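Local structure of DNA mismatch repair protein PMS1 (Saccharomyces cerevisiae, 3H4L) at residues 42-47 / 60-65; 111-116 / 143-148; 187-192 / 206-211. The protein binds ATP, and probably hydrolyses it, through its N-terminal GHKL-type domain as part of DNA mismatch repair in yeast. One frame throughout, in Å; residues are numbered along the deposited sequence.

Contact 1. Residues 42-47 / 60-65; sequences ANQIEI and SDNGDG. With ANP (phosphoaminophosphonic acid-adenylate ester), chain E.
Asp61, on strand 56-61 of a beta hairpin in the GHKL-type ATPase fold, binds the adenine of the ATP analogue. Its OD2 accepts a hydrogen bond from ANP N6 at 3.1 Å and a second from Ser37 OG of helix 26-39, while OD1 takes the N-H of Thr145. The carboxylate also closes an Asx turn, for Gly63 N comes to OD1 at 2.9 Å from above the carboxylate plane. CG sits between the backbone N and the carbonyl carbon (chi1 65°), and Asp61 CB rests 3.4 Å from Ala42 CB. Behind this first shell the hairpin partner, strand 44-50, is held antiparallel by the hydrogen-bonded pair Glu46 and Ser60, whose two N-H groups point almost straight at the opposite carbonyls. Farther along, Asn62 ties the two segments through its side chain. Its OD1 is gripped twice, by Asn43 N on a lone pair and by Gln44 N from above the carbonyl plane. The amides of Asn62 and Asn43 stand nearly perpendicular, 84° apart, and Asn62 ND2 reaches Asn43 OD1 at 2.6 Å, meeting that oxygen 42° out of its carbonyl plane.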
loop_
_atom_site.group_PDB
_atom_site.type_symbol
_atom_site.label_atom_id
_atom_site.label_comp_id
_atom_site.label_asym_id
_atom_site.label_seq_id
_atom_site.Cartn_x
_atom_site.Cartn_y
_atom_site.Cartn_z
ATOM N N ALA B 42 -8.515 3.395 21.976
ATOM C CA ALA B 42 -8.748 4.010 20.684
ATOM C C ALA B 42 -9.650 3.064 19.916
ATOM O O ALA B 42 -9.613 1.861 20.142
ATOM C CB ALA B 42 -7.435 4.188 19.943
ATOM N N ASN B 43 -10.485 3.604 19.035
ATOM C CA ASN B 43 -11.342 2.761 18.210
ATOM C C ASN B 43 -10.921 3.003 16.767
ATOM O O ASN B 43 -11.440 2.379 15.837
ATOM C CB ASN B 43 -12.832 3.084 18.401
ATOM C CG ASN B 43 -13.150 4.549 18.190
ATOM O OD1 ASN B 43 -12.708 5.166 17.212
ATOM N ND2 ASN B 43 -13.933 5.117 19.107
ATOM N N GLN B 44 -9.971 3.917 16.591
ATOM C CA GLN B 44 -9.453 4.204 15.267
ATOM C C GLN B 44 -7.923 4.262 15.279
ATOM O O GLN B 44 -7.314 5.054 16.005
ATOM C CB GLN B 44 -10.022 5.517 14.720
ATOM C CG GLN B 44 -10.054 5.530 13.201
ATOM C CD GLN B 44 -10.554 6.834 12.608
ATOM O OE1 GLN B 44 -11.570 7.392 13.047
ATOM N NE2 GLN B 44 -9.849 7.320 11.583
ATOM N N ILE B 45 -7.298 3.418 14.471
ATOM C CA ILE B 45 -5.846 3.391 14.417
ATOM C C ILE B 45 -5.322 3.488 13.003
ATOM O O ILE B 45 -5.640 2.674 12.141
ATOM C CB ILE B 45 -5.294 2.133 15.081
ATOM C CG1 ILE B 45 -5.687 2.140 16.561
ATOM C CG2 ILE B 45 -3.781 2.095 14.932
ATOM C CD1 ILE B 45 -5.318 0.893 17.303
ATOM N N GLU B 46 -4.499 4.498 12.780
ATOM C CA GLU B 46 -3.937 4.750 11.475
ATOM C C GLU B 46 -2.428 4.660 11.573
ATOM O O GLU B 46 -1.825 5.228 12.484
ATOM C CB GLU B 46 -4.358 6.142 11.008
ATOM C CG GLU B 46 -3.956 6.491 9.597
ATOM C CD GLU B 46 -4.299 7.923 9.269
ATOM O OE1 GLU B 46 -5.464 8.316 9.527
ATOM O OE2 GLU B 46 -3.413 8.648 8.765
ATOM N N ILE B 47 -1.834 3.945 10.620
ATOM C CA ILE B 47 -0.400 3.724 10.572
ATOM C C ILE B 47 0.123 4.157 9.216
ATOM O O ILE B 47 -0.333 3.679 8.178
ATOM C CB ILE B 47 -0.098 2.234 10.785
ATOM C CG1 ILE B 47 -0.719 1.768 12.104
ATOM C CG2 ILE B 47 1.388 1.987 10.784
ATOM C CD1 ILE B 47 -0.571 0.297 12.345
ATOM N N SER B 60 -1.260 6.720 14.658
ATOM C CA SER B 60 -2.263 7.685 15.102
ATOM C C SER B 60 -3.531 7.033 15.607
ATOM O O SER B 60 -4.107 6.173 14.937
ATOM C CB SER B 60 -2.644 8.646 13.970
ATOM O OG SER B 60 -1.766 9.748 13.913
ATOM N N ASP B 61 -3.972 7.456 16.784
ATOM C CA ASP B 61 -5.185 6.912 17.360
ATOM C C ASP B 61 -6.037 8.030 17.949
ATOM O O ASP B 61 -5.581 9.170 18.090
ATOM C CB ASP B 61 -4.839 5.903 18.454
ATOM C CG ASP B 61 -4.135 6.538 19.632
ATOM O OD1 ASP B 61 -4.654 7.538 20.177
ATOM O OD2 ASP B 61 -3.063 6.032 20.028
ATOM N N ASN B 62 -7.277 7.699 18.292
ATOM C CA ASN B 62 -8.179 8.667 18.891
ATOM C C ASN B 62 -8.418 8.263 20.352
ATOM O O ASN B 62 -9.501 8.455 20.903
ATOM C CB ASN B 62 -9.495 8.714 18.106
ATOM C CG ASN B 62 -10.145 7.350 17.966
ATOM O OD1 ASN B 62 -9.607 6.340 18.435
ATOM N ND2 ASN B 62 -11.311 7.312 17.313
ATOM N N GLY B 63 -7.387 7.704 20.976
ATOM C CA GLY B 63 -7.503 7.273 22.354
ATOM C C GLY B 63 -7.545 8.407 23.360
ATOM O O GLY B 63 -7.686 9.575 23.009
ATOM N N ASP B 64 -7.397 8.042 24.627
ATOM C CA ASP B 64 -7.436 8.989 25.732
ATOM C C ASP B 64 -6.313 10.014 25.752
ATOM O O ASP B 64 -6.405 11.000 26.477
ATOM C CB ASP B 64 -7.451 8.223 27.054
ATOM C CG ASP B 64 -8.629 7.274 27.156
ATOM O OD1 ASP B 64 -8.627 6.408 28.053
ATOM O OD2 ASP B 64 -9.562 7.401 26.334
ATOM N N GLY B 65 -5.259 9.798 24.969
ATOM C CA GLY B 65 -4.162 10.755 24.955
ATOM C C GLY B 65 -3.280 10.652 26.187
ATOM O O GLY B 65 -3.562 9.871 27.087
HETATM P PG ANP E . 3.778 -2.173 28.049
HETATM O O1G ANP E . 4.161 -1.615 26.741
HETATM O O2G ANP E . 2.410 -2.632 28.082
HETATM O O3G ANP E . 4.685 -3.255 28.570
HETATM P PB ANP E . 3.497 0.571 28.808
HETATM O O1B ANP E . 3.253 1.251 30.112
HETATM O O2B ANP E . 2.461 0.722 27.802
HETATM N N3B ANP E . 3.885 -0.954 29.106
HETATM P PA ANP E . 5.231 1.925 26.901
HETATM O O1A ANP E . 4.670 1.142 25.820
HETATM O O2A ANP E . 6.658 2.358 26.853
HETATM O O3A ANP E . 4.856 1.197 28.273
HETATM O "O5'" ANP E . 4.548 3.365 26.957
HETATM C "C5'" ANP E . 4.193 3.803 28.213
HETATM C "C4'" ANP E . 3.501 5.050 28.602
HETATM O "O4'" ANP E . 3.419 5.960 27.490
HETATM C "C3'" ANP E . 2.151 4.457 28.826
HETATM O "O3'" ANP E . 2.075 3.892 30.140
HETATM C "C2'" ANP E . 1.240 5.604 28.502
HETATM O "O2'" ANP E . 1.033 6.323 29.704
HETATM C "C1'" ANP E . 2.055 6.336 27.387
HETATM N N9 ANP E . 1.695 6.080 25.960
HETATM C C8 ANP E . 2.391 5.465 24.931
HETATM N N7 ANP E . 1.795 5.400 23.778
HETATM C C5 ANP E . 0.587 6.020 24.034
HETATM C C6 ANP E . -0.587 6.318 23.242
HETATM N N6 ANP E . -0.659 5.987 21.959
HETATM N N1 ANP E . -1.679 6.976 23.809
HETATM C C2 ANP E . -1.649 7.342 25.136
HETATM N N3 ANP E . -0.593 7.110 25.968
HETATM C C4 ANP E . 0.487 6.441 25.374
#

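Contact 2. Residues 111-116 / 143-148; sequences LSVITT and KGTTVL. With ANP (phosphoaminophosphonic acid-adenylate ester), chain E.
Thr115 OG1 is gripped by two hydrogen bonds: it donates to Thr145 OG1 at 2.9 Å and accepts from the backbone N of Ile66. The two threonines form an antiparallel non-hydrogen-bonded pair and lie side by side, pointing the same way. Their torsions differ: OG1 of Thr115 is anti to its backbone N (chi1 -170°), whereas OG1 of Thr145 stands beside its own N (chi1 -56°), and so the oxygens meet. Thr145 OG1 also comes within 3.5 Å of ANP N1, while its CG2, anti to the backbone N, crosses obliquely to Val113 CG1 of the neighbouring strand at 3.8 Å. An alanine at Thr145 would remove both OG1 and CG2 and would probably cost Thr115 OG1 this acceptor and leave the adenine edge less closely packed. Farther along the same face, Leu111 CD1 crosses obliquely to Val147 CG1 at 3.5 Å. On the other face, Ser112 OG is hydrogen-bonded to Glu126 OE2 and, with Leu148 O, receives a bridging water; Thr146 OG1 is hydrogen-bonded to Ser60 OG. Paired backbone bonds at Ser112 with Leu148 and at Ile114 with Thr146 lie in the carbonyl planes, whereas that from Thr116 N to Gly144 O is weak. A central beta sheet carrying a nucleotide on one face, with threonine beside the adenine, belongs to the GHKL ATPase site.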
loop_
_atom_site.group_PDB
_atom_site.type_symbol
_atom_site.label_atom_id
_atom_site.label_comp_id
_atom_site.label_asym_id
_atom_site.label_seq_id
_atom_site.Cartn_x
_atom_site.Cartn_y
_atom_site.Cartn_z
ATOM N N LEU B 111 12.289 9.842 18.624
ATOM C CA LEU B 111 10.880 9.751 19.016
ATOM C C LEU B 111 10.168 11.093 19.133
ATOM O O LEU B 111 10.653 11.998 19.796
ATOM C CB LEU B 111 10.744 9.010 20.354
ATOM C CG LEU B 111 9.306 8.747 20.835
ATOM C CD1 LEU B 111 8.623 7.753 19.882
ATOM C CD2 LEU B 111 9.312 8.202 22.272
ATOM N N SER B 112 9.012 11.211 18.490
ATOM C CA SER B 112 8.205 12.426 18.554
ATOM C C SER B 112 6.783 12.038 18.911
ATOM O O SER B 112 6.302 10.970 18.519
ATOM C CB SER B 112 8.182 13.156 17.213
ATOM O OG SER B 112 9.463 13.642 16.889
ATOM N N VAL B 113 6.101 12.914 19.637
ATOM C CA VAL B 113 4.723 12.653 20.036
ATOM C C VAL B 113 3.858 13.913 19.935
ATOM O O VAL B 113 4.315 15.013 20.247
ATOM C CB VAL B 113 4.664 12.144 21.497
ATOM C CG1 VAL B 113 3.219 11.955 21.938
ATOM C CG2 VAL B 113 5.430 10.838 21.623
ATOM N N ILE B 114 2.624 13.755 19.467
ATOM C CA ILE B 114 1.680 14.869 19.395
ATOM C C ILE B 114 0.447 14.322 20.114
ATOM O O ILE B 114 -0.172 13.360 19.649
ATOM C CB ILE B 114 1.319 15.252 17.943
ATOM C CG1 ILE B 114 2.564 15.764 17.205
ATOM C CG2 ILE B 114 0.291 16.360 17.965
ATOM C CD1 ILE B 114 2.362 16.060 15.718
ATOM N N THR B 115 0.089 14.918 21.249
ATOM C CA THR B 115 -1.035 14.398 22.022
ATOM C C THR B 115 -1.987 15.425 22.654
ATOM O O THR B 115 -1.731 16.625 22.655
ATOM C CB THR B 115 -0.495 13.468 23.146
ATOM O OG1 THR B 115 -1.581 12.773 23.774
ATOM C CG2 THR B 115 0.258 14.286 24.196
ATOM N N THR B 116 -3.096 14.927 23.191
ATOM C CA THR B 116 -4.070 15.783 23.845
ATOM C C THR B 116 -5.129 15.042 24.654
ATOM O O THR B 116 -5.750 14.082 24.177
ATOM C CB THR B 116 -4.813 16.666 22.846
ATOM O OG1 THR B 116 -5.699 17.529 23.567
ATOM C CG2 THR B 116 -5.641 15.815 21.881
ATOM N N LYS B 143 -8.926 14.477 19.744
ATOM C CA LYS B 143 -8.558 13.604 20.854
ATOM C C LYS B 143 -7.664 12.471 20.358
ATOM O O LYS B 143 -7.864 11.946 19.267
ATOM C CB LYS B 143 -9.811 13.015 21.506
ATOM C CG LYS B 143 -9.557 12.329 22.848
ATOM C CD LYS B 143 -10.783 11.550 23.323
ATOM C CE LYS B 143 -11.140 10.432 22.342
ATOM N NZ LYS B 143 -12.261 9.560 22.805
ATOM N N GLY B 144 -6.670 12.099 21.154
ATOM C CA GLY B 144 -5.800 11.017 20.734
ATOM C C GLY B 144 -4.320 11.322 20.785
ATOM O O GLY B 144 -3.885 12.343 21.333
ATOM N N THR B 145 -3.536 10.430 20.197
ATOM C CA THR B 145 -2.098 10.589 20.196
ATOM C C THR B 145 -1.500 10.118 18.882
ATOM O O THR B 145 -2.040 9.219 18.224
ATOM C CB THR B 145 -1.488 9.779 21.349
ATOM O OG1 THR B 145 -2.084 10.199 22.582
ATOM C CG2 THR B 145 0.017 9.972 21.420
ATOM N N THR B 146 -0.390 10.745 18.503
ATOM C CA THR B 146 0.338 10.398 17.288
ATOM C C THR B 146 1.798 10.160 17.678
ATOM O O THR B 146 2.474 11.067 18.175
ATOM C CB THR B 146 0.304 11.541 16.244
ATOM O OG1 THR B 146 -1.038 11.785 15.826
ATOM C CG2 THR B 146 1.120 11.169 15.032
ATOM N N VAL B 147 2.283 8.942 17.475
ATOM C CA VAL B 147 3.673 8.632 17.792
ATOM C C VAL B 147 4.432 8.424 16.478
ATOM O O VAL B 147 4.011 7.651 15.597
ATOM C CB VAL B 147 3.793 7.365 18.674
ATOM C CG1 VAL B 147 5.241 7.172 19.129
ATOM C CG2 VAL B 147 2.886 7.489 19.884
ATOM N N LEU B 148 5.545 9.128 16.335
ATOM C CA LEU B 148 6.337 9.015 15.128
ATOM C C LEU B 148 7.742 8.511 15.431
ATOM O O LEU B 148 8.498 9.159 16.157
ATOM C CB LEU B 148 6.431 10.378 14.439
ATOM C CG LEU B 148 7.231 10.373 13.134
ATOM C CD1 LEU B 148 6.442 9.605 12.077
ATOM C CD2 LEU B 148 7.508 11.804 12.667
HETATM P PG ANP E . 3.778 -2.173 28.049
HETATM O O1G ANP E . 4.161 -1.615 26.741
HETATM O O2G ANP E . 2.410 -2.632 28.082
HETATM O O3G ANP E . 4.685 -3.255 28.570
HETATM P PB ANP E . 3.497 0.571 28.808
HETATM O O1B ANP E . 3.253 1.251 30.112
HETATM O O2B ANP E . 2.461 0.722 27.802
HETATM N N3B ANP E . 3.885 -0.954 29.106
HETATM P PA ANP E . 5.231 1.925 26.901
HETATM O O1A ANP E . 4.670 1.142 25.820
HETATM O O2A ANP E . 6.658 2.358 26.853
HETATM O O3A ANP E . 4.856 1.197 28.273
HETATM O "O5'" ANP E . 4.548 3.365 26.957
HETATM C "C5'" ANP E . 4.193 3.803 28.213
HETATM C "C4'" ANP E . 3.501 5.050 28.602
HETATM O "O4'" ANP E . 3.419 5.960 27.490
HETATM C "C3'" ANP E . 2.151 4.457 28.826
HETATM O "O3'" ANP E . 2.075 3.892 30.140
HETATM C "C2'" ANP E . 1.240 5.604 28.502
HETATM O "O2'" ANP E . 1.033 6.323 29.704
HETATM C "C1'" ANP E . 2.055 6.336 27.387
HETATM N N9 ANP E . 1.695 6.080 25.960
HETATM C C8 ANP E . 2.391 5.465 24.931
HETATM N N7 ANP E . 1.795 5.400 23.778
HETATM C C5 ANP E . 0.587 6.020 24.034
HETATM C C6 ANP E . -0.587 6.318 23.242
HETATM N N6 ANP E . -0.659 5.987 21.959
HETATM N N1 ANP E . -1.679 6.976 23.809
HETATM C C2 ANP E . -1.649 7.342 25.136
HETATM N N3 ANP E . -0.593 7.110 25.968
HETATM C C4 ANP E . 0.487 6.441 25.374
HETATM O O HOH W 1 10.559 11.385 15.115
#

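Contact 3. Residues 187-192 / 206-211; sequences AIKFSV and STMRNS
Strands 189-195 and 200-206 close one end of the large beta sheet within the chain as an antiparallel hairpin, and residues 207-211 carry the second strand's path onward as a loop. The hydrogen bonds centre on Thr207. Its N-H goes to Phe190 O at 3.0 Å, a bond lying in the carbonyl plane, and its OG1 returns the link by accepting Phe190 N at 3.2 Å, nearly straight at 169°. A hydroxyl thus stands where a regular strand would offer a carbonyl; OG1 is placed there by its position between the backbone N and the carbonyl carbon (chi1 60°). This oxygen also lies at the edge of the Phe190 ring, near its plane, while the ring packs against Tyr181 and Ala182 of helix 167-184. Van der Waals contacts run along the loop: the extended Lys189 chain passes beside Thr207 O, which lies 3.1 Å from its CG, and Lys189 CB meets Arg209 CB at 4.0 Å. The two like-charged ends diverge, with NZ of Lys189 and NH2 of Arg209 6.6 Å apart. At Ser206 the sheet runs on into a parallel strand of the second subunit. Within the loop, Ser211 OG donates to Met208 O at 2.6 Å, approaching from above the carbonyl plane.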
loop_
_atom_site.group_PDB
_atom_site.type_symbol
_atom_site.label_atom_id
_atom_site.label_comp_id
_atom_site.label_asym_id
_atom_site.label_seq_id
_atom_site.Cartn_x
_atom_site.Cartn_y
_atom_site.Cartn_z
ATOM N N ALA B 187 -13.985 -3.843 17.089
ATOM C CA ALA B 187 -14.375 -2.529 17.581
ATOM C C ALA B 187 -13.366 -1.450 17.190
ATOM O O ALA B 187 -13.494 -0.291 17.599
ATOM C CB ALA B 187 -14.524 -2.576 19.101
ATOM N N ILE B 188 -12.373 -1.829 16.390
ATOM C CA ILE B 188 -11.331 -0.895 15.982
ATOM C C ILE B 188 -11.150 -0.788 14.474
ATOM O O ILE B 188 -11.149 -1.795 13.768
ATOM C CB ILE B 188 -9.967 -1.299 16.602
ATOM C CG1 ILE B 188 -10.058 -1.276 18.129
ATOM C CG2 ILE B 188 -8.868 -0.351 16.128
ATOM C CD1 ILE B 188 -8.773 -1.650 18.831
ATOM N N LYS B 189 -10.992 0.435 13.984
ATOM C CA LYS B 189 -10.767 0.647 12.557
ATOM C C LYS B 189 -9.281 0.860 12.287
ATOM O O LYS B 189 -8.678 1.805 12.799
ATOM C CB LYS B 189 -11.519 1.874 12.034
ATOM C CG LYS B 189 -11.066 2.249 10.625
ATOM C CD LYS B 189 -11.654 3.550 10.101
ATOM C CE LYS B 189 -11.180 3.785 8.660
ATOM N NZ LYS B 189 -11.835 4.949 7.991
ATOM N N PHE B 190 -8.693 -0.015 11.481
ATOM C CA PHE B 190 -7.284 0.100 11.136
ATOM C C PHE B 190 -7.126 0.591 9.703
ATOM O O PHE B 190 -7.924 0.248 8.824
ATOM C CB PHE B 190 -6.576 -1.251 11.265
ATOM C CG PHE B 190 -6.243 -1.635 12.668
ATOM C CD1 PHE B 190 -7.118 -2.414 13.416
ATOM C CD2 PHE B 190 -5.042 -1.232 13.243
ATOM C CE1 PHE B 190 -6.796 -2.793 14.723
ATOM C CE2 PHE B 190 -4.711 -1.602 14.545
ATOM C CZ PHE B 190 -5.589 -2.385 15.284
ATOM N N SER B 191 -6.087 1.393 9.482
ATOM C CA SER B 191 -5.764 1.925 8.165
ATOM C C SER B 191 -4.249 1.933 8.060
ATOM O O SER B 191 -3.557 2.359 8.978
ATOM C CB SER B 191 -6.280 3.348 8.014
ATOM O OG SER B 191 -7.681 3.380 8.144
ATOM N N VAL B 192 -3.725 1.460 6.946
ATOM C CA VAL B 192 -2.288 1.437 6.783
ATOM C C VAL B 192 -1.899 1.882 5.394
ATOM O O VAL B 192 -2.350 1.320 4.387
ATOM C CB VAL B 192 -1.722 0.027 7.017
ATOM C CG1 VAL B 192 -0.208 0.044 6.852
ATOM C CG2 VAL B 192 -2.113 -0.467 8.422
ATOM N N SER B 206 -7.071 -1.745 5.278
ATOM C CA SER B 206 -8.170 -0.998 5.875
ATOM C C SER B 206 -9.337 -1.872 6.311
ATOM O O SER B 206 -9.770 -2.756 5.572
ATOM C CB SER B 206 -8.692 0.054 4.899
ATOM O OG SER B 206 -9.724 0.813 5.504
ATOM N N THR B 207 -9.834 -1.628 7.519
ATOM C CA THR B 207 -10.979 -2.364 8.028
ATOM C C THR B 207 -11.984 -1.349 8.545
ATOM O O THR B 207 -11.624 -0.236 8.918
ATOM C CB THR B 207 -10.614 -3.342 9.179
ATOM O OG1 THR B 207 -10.040 -2.622 10.276
ATOM C CG2 THR B 207 -9.642 -4.396 8.692
ATOM N N MET B 208 -13.251 -1.738 8.559
ATOM C CA MET B 208 -14.316 -0.860 9.019
ATOM C C MET B 208 -14.523 -0.996 10.522
ATOM O O MET B 208 -14.375 -2.083 11.084
ATOM C CB MET B 208 -15.621 -1.198 8.289
ATOM C CG MET B 208 -15.581 -0.964 6.787
ATOM S SD MET B 208 -15.351 0.783 6.401
ATOM C CE MET B 208 -13.524 0.891 6.277
ATOM N N ARG B 209 -14.860 0.110 11.173
ATOM C CA ARG B 209 -15.104 0.079 12.603
ATOM C C ARG B 209 -16.330 -0.804 12.822
ATOM O O ARG B 209 -17.221 -0.847 11.977
ATOM C CB ARG B 209 -15.374 1.488 13.121
ATOM C CG ARG B 209 -15.367 1.584 14.626
ATOM C CD ARG B 209 -15.701 2.984 15.075
ATOM N NE ARG B 209 -14.783 3.955 14.492
ATOM C CZ ARG B 209 -14.898 5.271 14.642
ATOM N NH1 ARG B 209 -15.899 5.769 15.359
ATOM N NH2 ARG B 209 -14.013 6.089 14.079
ATOM N N ASN B 210 -16.365 -1.516 13.945
ATOM C CA ASN B 210 -17.482 -2.405 14.277
ATOM C C ASN B 210 -17.724 -3.516 13.246
ATOM O O ASN B 210 -18.854 -3.737 12.819
ATOM C CB ASN B 210 -18.774 -1.593 14.464
ATOM C CG ASN B 210 -18.652 -0.534 15.554
ATOM O OD1 ASN B 210 -17.948 -0.722 16.551
ATOM N ND2 ASN B 210 -19.358 0.576 15.379
ATOM N N SER B 211 -16.663 -4.221 12.863
ATOM C CA SER B 211 -16.764 -5.300 11.881
ATOM C C SER B 211 -16.530 -6.662 12.516
ATOM O O SER B 211 -15.593 -6.834 13.288
ATOM C CB SER B 211 -15.725 -5.121 10.767
ATOM O OG SER B 211 -15.910 -3.911 10.060
#

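Overall arrangement
All three contacts belong to one mixed sheet, but only contacts 1 and 2 reach the nucleotide. Contact 1 is the hub. On one side strand 56-61 adjoins strand 144-150 of contact 2: Asp61 N lies 3.0 Å from Thr145 O, and the contact centres are about 10 Å apart. On the other, strand 44-50 runs parallel to strand 189-195 of contact 3, with Ile45 N 2.7 Å from Lys189 O and centres about 11 Å apart. Contacts 1 and 2 both touch the adenine of ANP, whereas the Phe190 side chain in contact 3 stays about 11 Å from the nucleotide. Contacts 2 and 3 do not touch; their nearest atoms are about 9 Å apart.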